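Local coordinates for CurM Sulfotransferase (Moorea producta, PDB 4GBM), which probably transfers a sulfonate group from PAPS to an intermediate of curacin biosynthesis and is captured here with the spent cofactor PAP, at residues 38-43 / 167-172; 44-49 / 134-139; 161-166 / 218-223. The protein carries 2 engineered substitutions. One frame throughout, in Å; residues are numbered along the deposited sequence. Where two conformers were deposited one is given.

Contact 1: 38-43 / 167-172; sequences LSSPRS and YSVIES. With A3P (adenosine-3'-5'-diphosphate), chain G.
Arg42 and Ser172 grip the 3'-phosphate of adenosine-3'-5'-diphosphate together, joining the phosphate-binding loop that follows strand 35-39 to helix 166-175, as in the sulfotransferase branch of the P-loop fold. Ser172 OG is both acceptor and donor: it takes the N-H of Arg42 NE at 2.8 Å, close to the guanidinium plane, and gives its own proton to O1P of the cofactor at 2.6 Å. Arg42 NH1 reaches the same O1P at 2.9 Å in a nearly straight bond (168°), so this oxygen has two donors. The cation suits the negatively charged phosphate, and the flat guanidinium lets C5' of the cofactor lie 3.9 Å over its centre. Bends at chi2 and chi3 (-51° and -60°) carry NE round to Ser172 OG. Arg42 CB and CG also pack against Ser172. Further out, Arg42 NH1 bonds to the carbonyl of Asp269, a residue of a zinc site. Beside the polar pair, Val169 also touches Trp197 of helix 189-208. Compact and branched, Val169 puts one methyl on each of two parts of the loop: CG1 rests 3.3 Å from Pro41 O, and CG2 3.8 Å from Ser43 OG.

Contact 2: 44-49 / 134-139; sequences GSTLLR and VDKSPT. With A3P (adenosine-3'-5'-diphosphate), chain G.
Pro138 CG meets Ser45 OG at 3.7 Å, beside the phosphate-binding loop of this P-loop-like sulfotransferase fold. Among the flat groups, the adenine has both methyls of Leu47 over one face, CD2 lying 3.8 Å from C2 of the cofactor. The guanidinium of Arg49 donates to the carbonyls of Arg255 and Met256, and its NE to a water. Helix 45-49 runs almost antiparallel to strand 134-136, and Lys136 reaches across to the helix. Its CG stands anti to the backbone N; the bend at chi2 (-85°) brings CD within 3.5 Å of Ser45 CB, and that at chi3 (-79°) keeps CE close to Ser45 OG. The amine then donates from NZ to Ser45 OG and to Thr46 OG1, each at 3.0 Å, and forms a salt bridge with Glu63. Small hydroxyl residues suit these places because they relay the grip: Ser45 OG donates to O4P of the 5'-phosphate and Thr46 OG1 to O6P, both at 2.8 Å. The backbone N-H groups of Ser45 and Thr46 bind the same two oxygens, where the helix N terminus probably adds a favourable dipole. Gly44, at the N-cap, donates from its N to O5'; its positive phi (82°) is easily adopted without a side chain. The side chains of Arg49 and Lys136 cross at about a right angle, with Arg49 CG 3.8 Å from Lys136 CE.

Contact 3: 161-166 / 218-223; sequences YLVRHP and QIRYED. With A3P (adenosine-3'-5'-diphosphate), chain G.
Arg164 lays its extended side chain over one face of the Tyr221 ring, where two neighbouring parallel strands of the P-loop-like sheet end at the cofactor pocket. The overlap is an off-centre cation-pi contact, with Arg164 CZ 4.0 Å from the ring centroid and the two planes 36° apart; Arg164 CD adds a CH-pi contact to the same face. Both residues reach the nucleoside: Arg164 NH1 donates to the ribose O2' at 3.0 Å, and Tyr221 OH donates to adenine N3 at 2.7 Å, in the plane of its own ring. Bonds from NH1 to Arg42 O and NH2 to Leu282 O help hold the guanidinium. An arginine can do this because its methylenes and its cation both suit an aromatic face. An alanine at Arg164 has no cation or CD to lay on Tyr221, and would probably leave O2' and the carbonyl of Arg42 without this donor and the ring freer to turn. The strands position the pair. Ile219 bonds through N to Tyr161 O and through O to Val163 N, while Leu162 CD1 packs on Ile219 CG2. Just past the last bridge, Tyr221 N bonds to Val163 O at 2.7 Å and 177°. Glu222 OE1 binds Tyr308, while the syn side of OE2 takes the N-H of His165 at 2.9 Å; a water links OE2 to Arg164 NE, 3.0 Å from that water.

In the fold
From the N terminus, strand 35-39 and its loop open contact 1, and helix 45-53 at once opens contact 2. Contact 2 closes first, at strand 132-136, so it sits wholly within the longer span of contact 1. Strand 158-163 then opens contact 3 just before helix 166-175 closes contact 1; these two therefore cross, whereas contacts 2 and 3 follow in series. Contact 3 closes at strand 216-220, an outer strand of the parallel sheet and the end of a beta-alpha-beta crossover through helices 166-175 and 189-208. Hydrogen bonds from Leu162 N to Leu38 O and from Arg164 NH1 to Arg42 O join contacts 1 and 3, and all three meet around one cofactor, at its two phosphates and its nucleoside.

Contact 1: 38-43 / 167-172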
loop_
_atom_site.group_PDB
_atom_site.type_symbol
_atom_site.label_atom_id
_atom_site.label_comp_id
_atom_site.label_asym_id
_atom_site.label_seq_id
_atom_site.Cartn_x
_atom_site.Cartn_y
_atom_site.Cartn_z
ATOM N N LEU A 38 -3.112 2.725 3.776
ATOM C CA LEU A 38 -3.698 1.491 4.307
ATOM C C LEU A 38 -4.859 1.032 3.447
ATOM O O LEU A 38 -5.750 1.820 3.112
ATOM C CB LEU A 38 -4.203 1.703 5.733
ATOM C CG LEU A 38 -3.205 2.236 6.763
ATOM C CD1 LEU A 38 -3.888 2.340 8.107
ATOM C CD2 LEU A 38 -1.948 1.370 6.847
ATOM N N SER A 39 -4.869 -0.252 3.111
ATOM C CA SER A 39 -5.957 -0.786 2.297
ATOM C C SER A 39 -5.996 -2.288 2.319
ATOM O O SER A 39 -5.035 -2.943 2.722
ATOM C CB SER A 39 -5.794 -0.348 0.830
ATOM O OG SER A 39 -4.684 -1.005 0.241
ATOM N N SER A 40 -7.125 -2.826 1.881
ATOM C CA SER A 40 -7.237 -4.236 1.526
ATOM C C SER A 40 -6.427 -4.473 0.249
ATOM O O SER A 40 -6.229 -3.543 -0.538
ATOM C CB SER A 40 -8.713 -4.583 1.288
ATOM O OG SER A 40 -8.879 -5.810 0.593
ATOM N N PRO A 41 -5.962 -5.717 0.021
ATOM C CA PRO A 41 -5.412 -6.058 -1.293
ATOM C C PRO A 41 -6.366 -5.682 -2.437
ATOM O O PRO A 41 -7.585 -5.634 -2.238
ATOM C CB PRO A 41 -5.301 -7.588 -1.211
ATOM C CG PRO A 41 -4.949 -7.819 0.212
ATOM C CD PRO A 41 -5.832 -6.848 0.964
ATOM N N ARG A 42 -5.802 -5.424 -3.614
ATOM C CA ARG A 42 -6.549 -5.217 -4.877
ATOM C C ARG A 42 -7.406 -3.946 -4.904
ATOM O O ARG A 42 -8.407 -3.877 -5.625
ATOM C CB ARG A 42 -7.416 -6.459 -5.252
ATOM C CG ARG A 42 -6.765 -7.820 -4.996
ATOM C CD ARG A 42 -5.377 -7.905 -5.615
ATOM N NE ARG A 42 -5.380 -7.714 -7.068
ATOM C CZ ARG A 42 -4.273 -7.719 -7.803
ATOM N NH1 ARG A 42 -4.342 -7.565 -9.121
ATOM N NH2 ARG A 42 -3.090 -7.883 -7.213
ATOM N N SER A 43 -7.007 -2.936 -4.132
ATOM C CA SER A 43 -7.810 -1.715 -3.989
ATOM C C SER A 43 -7.269 -0.527 -4.770
ATOM O O SER A 43 -7.734 0.601 -4.579
ATOM C CB SER A 43 -7.955 -1.345 -2.507
ATOM O OG SER A 43 -8.631 -2.376 -1.801
ATOM N N TYR A 167 -17.096 -6.346 -3.971
ATOM C CA TYR A 167 -17.277 -7.231 -5.136
ATOM C C TYR A 167 -16.048 -7.167 -6.040
ATOM O O TYR A 167 -15.569 -8.193 -6.537
ATOM C CB TYR A 167 -18.503 -6.838 -5.959
ATOM C CG TYR A 167 -19.865 -7.142 -5.379
ATOM C CD1 TYR A 167 -20.035 -7.601 -4.064
ATOM C CD2 TYR A 167 -21.006 -6.926 -6.154
ATOM C CE1 TYR A 167 -21.311 -7.851 -3.553
ATOM C CE2 TYR A 167 -22.279 -7.168 -5.650
ATOM C CZ TYR A 167 -22.422 -7.631 -4.354
ATOM O OH TYR A 167 -23.682 -7.871 -3.866
ATOM N N SER A 168 -15.538 -5.952 -6.248
ATOM C CA SER A 168 -14.386 -5.733 -7.117
ATOM C C SER A 168 -13.136 -6.370 -6.527
ATOM O O SER A 168 -12.362 -7.016 -7.243
ATOM C CB SER A 168 -14.167 -4.235 -7.333
ATOM O OG SER A 168 -15.330 -3.628 -7.867
ATOM N N VAL A 169 -12.937 -6.182 -5.223
ATOM C CA VAL A 169 -11.777 -6.753 -4.551
ATOM C C VAL A 169 -11.836 -8.277 -4.580
ATOM O O VAL A 169 -10.838 -8.927 -4.876
ATOM C CB VAL A 169 -11.651 -6.238 -3.107
ATOM C CG1 VAL A 169 -10.598 -7.037 -2.328
ATOM C CG2 VAL A 169 -11.276 -4.756 -3.125
ATOM N N ILE A 170 -13.013 -8.834 -4.307
ATOM C CA ILE A 170 -13.169 -10.292 -4.270
ATOM C C ILE A 170 -12.907 -10.922 -5.643
ATOM O O ILE A 170 -12.145 -11.892 -5.746
ATOM C CB ILE A 170 -14.535 -10.709 -3.691
ATOM C CG1 ILE A 170 -14.576 -10.387 -2.196
ATOM C CG2 ILE A 170 -14.775 -12.213 -3.896
ATOM C CD1 ILE A 170 -15.985 -10.339 -1.615
ATOM N N GLU A 171 -13.502 -10.352 -6.691
ATOM C CA GLU A 171 -13.311 -10.871 -8.046
ATOM C C GLU A 171 -11.832 -10.852 -8.419
ATOM O O GLU A 171 -11.315 -11.818 -8.989
ATOM C CB GLU A 171 -14.130 -10.049 -9.048
ATOM C CG GLU A 171 -14.123 -10.578 -10.483
ATOM C CD GLU A 171 -12.918 -10.124 -11.306
ATOM O OE1 GLU A 171 -12.315 -9.088 -10.980
ATOM O OE2 GLU A 171 -12.577 -10.815 -12.291
ATOM N N SER A 172 -11.150 -9.761 -8.071
ATOM C CA SER A 172 -9.741 -9.612 -8.405
ATOM C C SER A 172 -8.874 -10.610 -7.630
ATOM O O SER A 172 -8.034 -11.294 -8.209
ATOM C CB SER A 172 -9.287 -8.174 -8.120
ATOM O OG SER A 172 -7.896 -8.037 -8.339
HETATM P P1 A3P G . -6.888 -6.095 -11.189
HETATM O O1P A3P G . -6.815 -7.502 -10.653
HETATM O O2P A3P G . -5.824 -5.787 -12.212
HETATM O O3P A3P G . -8.279 -5.684 -11.579
HETATM P P2 A3P G . -3.381 -3.155 -5.613
HETATM O O4P A3P G . -3.908 -2.604 -4.327
HETATM O O5P A3P G . -3.062 -4.623 -5.609
HETATM O O6P A3P G . -2.290 -2.306 -6.211
HETATM O "O5'" A3P G . -4.629 -3.054 -6.637
HETATM C "C5'" A3P G . -4.544 -3.706 -7.908
HETATM C "C4'" A3P G . -5.725 -3.225 -8.716
HETATM O "O4'" A3P G . -5.511 -1.854 -9.071
HETATM C "C3'" A3P G . -5.850 -3.936 -10.049
HETATM O "O3'" A3P G . -6.522 -5.194 -9.885
HETATM C "C2'" A3P G . -6.633 -2.908 -10.858
HETATM O "O2'" A3P G . -8.042 -3.091 -10.691
HETATM C "C1'" A3P G . -6.243 -1.563 -10.255
HETATM N N9 A3P G . -5.369 -0.813 -11.192
HETATM C C8 A3P G . -4.082 -1.068 -11.508
HETATM N N7 A3P G . -3.615 -0.183 -12.430
HETATM C C5 A3P G . -4.635 0.655 -12.711
HETATM C C6 A3P G . -4.848 1.829 -13.591
HETATM N N6 A3P G . -3.835 2.289 -14.365
HETATM N N1 A3P G . -6.077 2.410 -13.577
HETATM C C2 A3P G . -7.086 1.965 -12.794
HETATM N N3 A3P G . -6.954 0.907 -11.966
HETATM C C4 A3P G . -5.777 0.245 -11.891
#

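Contact 2: 44-49 / 134-139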
loop_
_atom_site.group_PDB
_atom_site.type_symbol
_atom_site.label_atom_id
_atom_site.label_comp_id
_atom_site.label_asym_id
_atom_site.label_seq_id
_atom_site.Cartn_x
_atom_site.Cartn_y
_atom_site.Cartn_z
ATOM N N GLY A 44 -6.309 -0.784 -5.660
ATOM C CA GLY A 44 -5.652 0.278 -6.429
ATOM C C GLY A 44 -4.544 0.971 -5.647
ATOM O O GLY A 44 -4.190 2.121 -5.946
ATOM N N SER A 45 -3.992 0.280 -4.648
ATOM C CA SER A 45 -2.950 0.884 -3.792
ATOM C C SER A 45 -1.672 1.209 -4.567
ATOM O O SER A 45 -1.055 2.248 -4.328
ATOM C CB SER A 45 -2.651 0.012 -2.558
ATOM O OG SER A 45 -2.004 -1.200 -2.921
ATOM N N THR A 46 -1.295 0.340 -5.506
ATOM C CA THR A 46 -0.096 0.567 -6.319
ATOM C C THR A 46 -0.299 1.777 -7.223
ATOM O O THR A 46 0.569 2.657 -7.303
ATOM C CB THR A 46 0.302 -0.685 -7.125
ATOM O OG1 THR A 46 0.486 -1.781 -6.226
ATOM C CG2 THR A 46 1.602 -0.440 -7.905
ATOM N N LEU A 47 -1.447 1.834 -7.893
ATOM C CA LEU A 47 -1.776 3.025 -8.684
ATOM C C LEU A 47 -1.618 4.305 -7.855
ATOM O O LEU A 47 -0.944 5.241 -8.281
ATOM C CB LEU A 47 -3.193 2.927 -9.240
ATOM C CG LEU A 47 -3.714 4.185 -9.945
ATOM C CD1 LEU A 47 -2.948 4.466 -11.243
ATOM C CD2 LEU A 47 -5.199 4.003 -10.225
ATOM N N LEU A 48 -2.217 4.330 -6.670
ATOM C CA LEU A 48 -2.109 5.510 -5.817
ATOM C C LEU A 48 -0.661 5.831 -5.427
ATOM O O LEU A 48 -0.230 6.991 -5.515
ATOM C CB LEU A 48 -3.001 5.371 -4.578
ATOM C CG LEU A 48 -2.962 6.578 -3.635
ATOM C CD1 LEU A 48 -3.415 7.876 -4.324
ATOM C CD2 LEU A 48 -3.820 6.296 -2.403
ATOM N N ARG A 49 0.100 4.818 -5.017
ATOM C CA ARG A 49 1.484 5.091 -4.608
ATOM C C ARG A 49 2.319 5.598 -5.779
ATOM O O ARG A 49 3.182 6.454 -5.602
ATOM C CB ARG A 49 2.118 3.896 -3.874
ATOM C CG ARG A 49 2.790 2.835 -4.736
ATOM C CD ARG A 49 4.281 3.122 -4.970
ATOM N NE ARG A 49 4.836 2.121 -5.879
ATOM C CZ ARG A 49 5.822 2.342 -6.743
ATOM N NH1 ARG A 49 6.216 1.355 -7.544
ATOM N NH2 ARG A 49 6.408 3.540 -6.824
ATOM N N VAL A 134 6.188 8.025 1.727
ATOM C CA VAL A 134 4.880 7.388 1.610
ATOM C C VAL A 134 5.115 5.897 1.686
ATOM O O VAL A 134 5.798 5.316 0.836
ATOM C CB VAL A 134 4.196 7.725 0.271
ATOM C CG1 VAL A 134 2.860 7.000 0.171
ATOM C CG2 VAL A 134 4.018 9.232 0.118
ATOM N N ASP A 135 4.556 5.284 2.722
ATOM C CA ASP A 135 4.757 3.870 3.004
ATOM C C ASP A 135 3.439 3.120 2.774
ATOM O O ASP A 135 2.500 3.232 3.561
ATOM C CB ASP A 135 5.271 3.700 4.442
ATOM C CG ASP A 135 5.709 2.283 4.746
ATOM O OD1 ASP A 135 6.499 2.104 5.700
ATOM O OD2 ASP A 135 5.271 1.352 4.041
ATOM N N LYS A 136 3.387 2.355 1.679
ATOM C CA LYS A 136 2.191 1.604 1.275
ATOM C C LYS A 136 2.420 0.094 1.297
ATOM O O LYS A 136 3.393 -0.398 0.720
ATOM C CB LYS A 136 1.772 2.010 -0.150
ATOM C CG LYS A 136 0.448 1.370 -0.654
ATOM C CD LYS A 136 0.618 -0.050 -1.275
ATOM C CE LYS A 136 1.142 0.008 -2.712
ATOM N NZ LYS A 136 1.012 -1.349 -3.340
ATOM N N SER A 137 1.507 -0.632 1.942
ATOM C CA SER A 137 1.420 -2.091 1.794
ATOM C C SER A 137 0.044 -2.578 2.230
ATOM O O SER A 137 -0.394 -2.257 3.330
ATOM C CB SER A 137 2.486 -2.827 2.615
ATOM O OG SER A 137 2.306 -4.232 2.500
ATOM N N PRO A 138 -0.633 -3.378 1.388
ATOM C CA PRO A 138 -1.925 -3.914 1.827
ATOM C C PRO A 138 -1.799 -4.896 2.992
ATOM O O PRO A 138 -2.778 -5.139 3.711
ATOM C CB PRO A 138 -2.457 -4.628 0.577
ATOM C CG PRO A 138 -1.784 -3.976 -0.547
ATOM C CD PRO A 138 -0.395 -3.632 -0.042
ATOM N N THR A 139 -0.604 -5.437 3.205
ATOM C CA THR A 139 -0.422 -6.435 4.254
ATOM C C THR A 139 -0.488 -5.845 5.673
ATOM O O THR A 139 -0.763 -6.583 6.633
ATOM C CB THR A 139 0.875 -7.248 4.066
ATOM O OG1 THR A 139 2.002 -6.393 4.233
ATOM C CG2 THR A 139 0.916 -7.880 2.688
HETATM P P1 A3P G . -6.888 -6.095 -11.189
HETATM O O1P A3P G . -6.815 -7.502 -10.653
HETATM O O2P A3P G . -5.824 -5.787 -12.212
HETATM O O3P A3P G . -8.279 -5.684 -11.579
HETATM P P2 A3P G . -3.381 -3.155 -5.613
HETATM O O4P A3P G . -3.908 -2.604 -4.327
HETATM O O5P A3P G . -3.062 -4.623 -5.609
HETATM O O6P A3P G . -2.290 -2.306 -6.211
HETATM O "O5'" A3P G . -4.629 -3.054 -6.637
HETATM C "C5'" A3P G . -4.544 -3.706 -7.908
HETATM C "C4'" A3P G . -5.725 -3.225 -8.716
HETATM O "O4'" A3P G . -5.511 -1.854 -9.071
HETATM C "C3'" A3P G . -5.850 -3.936 -10.049
HETATM O "O3'" A3P G . -6.522 -5.194 -9.885
HETATM C "C2'" A3P G . -6.633 -2.908 -10.858
HETATM O "O2'" A3P G . -8.042 -3.091 -10.691
HETATM C "C1'" A3P G . -6.243 -1.563 -10.255
HETATM N N9 A3P G . -5.369 -0.813 -11.192
HETATM C C8 A3P G . -4.082 -1.068 -11.508
HETATM N N7 A3P G . -3.615 -0.183 -12.430
HETATM C C5 A3P G . -4.635 0.655 -12.711
HETATM C C6 A3P G . -4.848 1.829 -13.591
HETATM N N6 A3P G . -3.835 2.289 -14.365
HETATM N N1 A3P G . -6.077 2.410 -13.577
HETATM C C2 A3P G . -7.086 1.965 -12.794
HETATM N N3 A3P G . -6.954 0.907 -11.966
HETATM C C4 A3P G . -5.777 0.245 -11.891
HETATM O O HOH W 1 3.894 -0.507 -4.865
#

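Contact 3: 161-166 / 218-223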
loop_
_atom_site.group_PDB
_atom_site.type_symbol
_atom_site.label_atom_id
_atom_site.label_comp_id
_atom_site.label_asym_id
_atom_site.label_seq_id
_atom_site.Cartn_x
_atom_site.Cartn_y
_atom_site.Cartn_z
ATOM N N TYR A 161 -6.603 6.136 3.973
ATOM C CA TYR A 161 -7.379 4.903 4.000
ATOM C C TYR A 161 -8.044 4.743 2.648
ATOM O O TYR A 161 -8.993 5.463 2.322
ATOM C CB TYR A 161 -8.406 4.961 5.141
ATOM C CG TYR A 161 -9.355 3.780 5.264
ATOM C CD1 TYR A 161 -9.030 2.510 4.762
ATOM C CD2 TYR A 161 -10.572 3.933 5.922
ATOM C CE1 TYR A 161 -9.918 1.440 4.898
ATOM C CE2 TYR A 161 -11.463 2.874 6.067
ATOM C CZ TYR A 161 -11.127 1.631 5.560
ATOM O OH TYR A 161 -12.020 0.607 5.695
ATOM N N LEU A 162 -7.498 3.823 1.854
ATOM C CA LEU A 162 -7.989 3.547 0.505
ATOM C C LEU A 162 -8.939 2.354 0.547
ATOM O O LEU A 162 -8.574 1.284 1.035
ATOM C CB LEU A 162 -6.804 3.274 -0.428
ATOM C CG LEU A 162 -7.109 2.861 -1.869
ATOM C CD1 LEU A 162 -7.854 3.953 -2.648
ATOM C CD2 LEU A 162 -5.812 2.489 -2.566
ATOM N N VAL A 163 -10.158 2.565 0.053
ATOM C CA VAL A 163 -11.198 1.534 0.043
ATOM C C VAL A 163 -11.693 1.259 -1.377
ATOM O O VAL A 163 -11.695 2.154 -2.223
ATOM C CB VAL A 163 -12.408 1.890 0.964
ATOM C CG1 VAL A 163 -11.983 1.996 2.414
ATOM C CG2 VAL A 163 -13.098 3.176 0.528
ATOM N N ARG A 164 -12.085 0.012 -1.629
ATOM C CA ARG A 164 -12.693 -0.372 -2.901
ATOM C C ARG A 164 -13.880 -1.290 -2.623
ATOM O O ARG A 164 -13.899 -1.990 -1.615
ATOM C CB ARG A 164 -11.662 -1.050 -3.813
ATOM C CG ARG A 164 -12.192 -1.319 -5.219
ATOM C CD ARG A 164 -11.122 -1.883 -6.109
ATOM N NE ARG A 164 -11.613 -1.998 -7.480
ATOM C CZ ARG A 164 -10.932 -2.577 -8.461
ATOM N NH1 ARG A 164 -9.755 -3.135 -8.207
ATOM N NH2 ARG A 164 -11.434 -2.612 -9.690
ATOM N N HIS A 165 -14.870 -1.274 -3.515
ATOM C CA HIS A 165 -16.061 -2.089 -3.359
ATOM C C HIS A 165 -15.674 -3.554 -3.141
ATOM O O HIS A 165 -14.803 -4.075 -3.845
ATOM C CB HIS A 165 -16.935 -1.972 -4.606
ATOM C CG HIS A 165 -18.332 -2.474 -4.415
ATOM N ND1 HIS A 165 -18.644 -3.819 -4.350
ATOM C CD2 HIS A 165 -19.503 -1.808 -4.288
ATOM C CE1 HIS A 165 -19.947 -3.955 -4.173
ATOM N NE2 HIS A 165 -20.491 -2.751 -4.137
ATOM N N PRO A 166 -16.325 -4.227 -2.182
ATOM C CA PRO A 166 -15.949 -5.616 -1.908
ATOM C C PRO A 166 -16.099 -6.565 -3.114
ATOM O O PRO A 166 -15.302 -7.492 -3.256
ATOM C CB PRO A 166 -16.899 -6.023 -0.764
ATOM C CG PRO A 166 -18.050 -5.057 -0.868
ATOM C CD PRO A 166 -17.416 -3.768 -1.300
ATOM N N GLN A 218 -9.909 9.444 3.935
ATOM C CA GLN A 218 -10.380 8.303 3.160
ATOM C C GLN A 218 -10.406 8.618 1.675
ATOM O O GLN A 218 -10.824 9.705 1.265
ATOM C CB GLN A 218 -11.780 7.881 3.618
ATOM C CG GLN A 218 -12.230 6.533 3.050
ATOM C CD GLN A 218 -13.671 6.207 3.397
ATOM O OE1 GLN A 218 -14.559 6.280 2.545
ATOM N NE2 GLN A 218 -13.910 5.852 4.651
ATOM N N ILE A 219 -9.949 7.659 0.871
ATOM C CA ILE A 219 -10.073 7.725 -0.582
ATOM C C ILE A 219 -10.801 6.479 -1.069
ATOM O O ILE A 219 -10.438 5.367 -0.708
ATOM C CB ILE A 219 -8.700 7.815 -1.269
ATOM C CG1 ILE A 219 -8.033 9.155 -0.924
ATOM C CG2 ILE A 219 -8.843 7.680 -2.808
ATOM C CD1 ILE A 219 -6.638 9.302 -1.468
ATOM N N ARG A 220 -11.834 6.679 -1.879
ATOM C CA ARG A 220 -12.524 5.565 -2.517
ATOM C C ARG A 220 -11.885 5.340 -3.872
ATOM O O ARG A 220 -11.758 6.277 -4.668
ATOM C CB ARG A 220 -14.011 5.871 -2.661
ATOM C CG ARG A 220 -14.609 6.364 -1.344
ATOM C CD ARG A 220 -16.046 6.827 -1.496
ATOM N NE ARG A 220 -16.980 5.711 -1.587
ATOM C CZ ARG A 220 -17.360 4.961 -0.555
ATOM N NH1 ARG A 220 -18.226 3.980 -0.754
ATOM N NH2 ARG A 220 -16.879 5.178 0.675
ATOM N N TYR A 221 -11.483 4.096 -4.126
ATOM C CA TYR A 221 -10.894 3.725 -5.413
ATOM C C TYR A 221 -11.744 4.217 -6.580
ATOM O O TYR A 221 -11.220 4.697 -7.600
ATOM C CB TYR A 221 -10.723 2.202 -5.507
ATOM C CG TYR A 221 -10.357 1.751 -6.897
ATOM C CD1 TYR A 221 -9.038 1.816 -7.345
ATOM C CD2 TYR A 221 -11.332 1.292 -7.780
ATOM C CE1 TYR A 221 -8.695 1.421 -8.634
ATOM C CE2 TYR A 221 -11.006 0.889 -9.076
ATOM C CZ TYR A 221 -9.689 0.956 -9.494
ATOM O OH TYR A 221 -9.382 0.556 -10.770
ATOM N N GLU A 222 -13.059 4.076 -6.441
ATOM C CA GLU A 222 -13.965 4.420 -7.530
ATOM C C GLU A 222 -13.878 5.911 -7.862
ATOM O O GLU A 222 -13.879 6.276 -9.038
ATOM C CB GLU A 222 -15.401 3.989 -7.206
ATOM C CG GLU A 222 -15.594 2.458 -7.074
ATOM C CD GLU A 222 -15.089 1.865 -5.759
ATOM O OE1 GLU A 222 -14.838 2.607 -4.781
ATOM O OE2 GLU A 222 -14.951 0.629 -5.718
ATOM N N ASP A 223 -13.772 6.753 -6.827
ATOM C CA ASP A 223 -13.560 8.193 -6.997
ATOM C C ASP A 223 -12.166 8.466 -7.566
ATOM O O ASP A 223 -11.999 9.320 -8.440
ATOM C CB ASP A 223 -13.696 8.934 -5.662
ATOM C CG ASP A 223 -15.101 8.920 -5.103
ATOM O OD1 ASP A 223 -16.079 8.698 -5.861
ATOM O OD2 ASP A 223 -15.220 9.173 -3.879
HETATM P P1 A3P G . -6.888 -6.095 -11.189
HETATM O O1P A3P G . -6.815 -7.502 -10.653
HETATM O O2P A3P G . -5.824 -5.787 -12.212
HETATM O O3P A3P G . -8.279 -5.684 -11.579
HETATM P P2 A3P G . -3.381 -3.155 -5.613
HETATM O O4P A3P G . -3.908 -2.604 -4.327
HETATM O O5P A3P G . -3.062 -4.623 -5.609
HETATM O O6P A3P G . -2.290 -2.306 -6.211
HETATM O "O5'" A3P G . -4.629 -3.054 -6.637
HETATM C "C5'" A3P G . -4.544 -3.706 -7.908
HETATM C "C4'" A3P G . -5.725 -3.225 -8.716
HETATM O "O4'" A3P G . -5.511 -1.854 -9.071
HETATM C "C3'" A3P G . -5.850 -3.936 -10.049
HETATM O "O3'" A3P G . -6.522 -5.194 -9.885
HETATM C "C2'" A3P G . -6.633 -2.908 -10.858
HETATM O "O2'" A3P G . -8.042 -3.091 -10.691
HETATM C "C1'" A3P G . -6.243 -1.563 -10.255
HETATM N N9 A3P G . -5.369 -0.813 -11.192
HETATM C C8 A3P G . -4.082 -1.068 -11.508
HETATM N N7 A3P G . -3.615 -0.183 -12.430
HETATM C C5 A3P G . -4.635 0.655 -12.711
HETATM C C6 A3P G . -4.848 1.829 -13.591
HETATM N N6 A3P G . -3.835 2.289 -14.365
HETATM N N1 A3P G . -6.077 2.410 -13.577
HETATM C C2 A3P G . -7.086 1.965 -12.794
HETATM N N3 A3P G . -6.954 0.907 -11.966
HETATM C C4 A3P G . -5.777 0.245 -11.891
HETATM O O HOH W 2 -14.415 -0.968 -7.906
#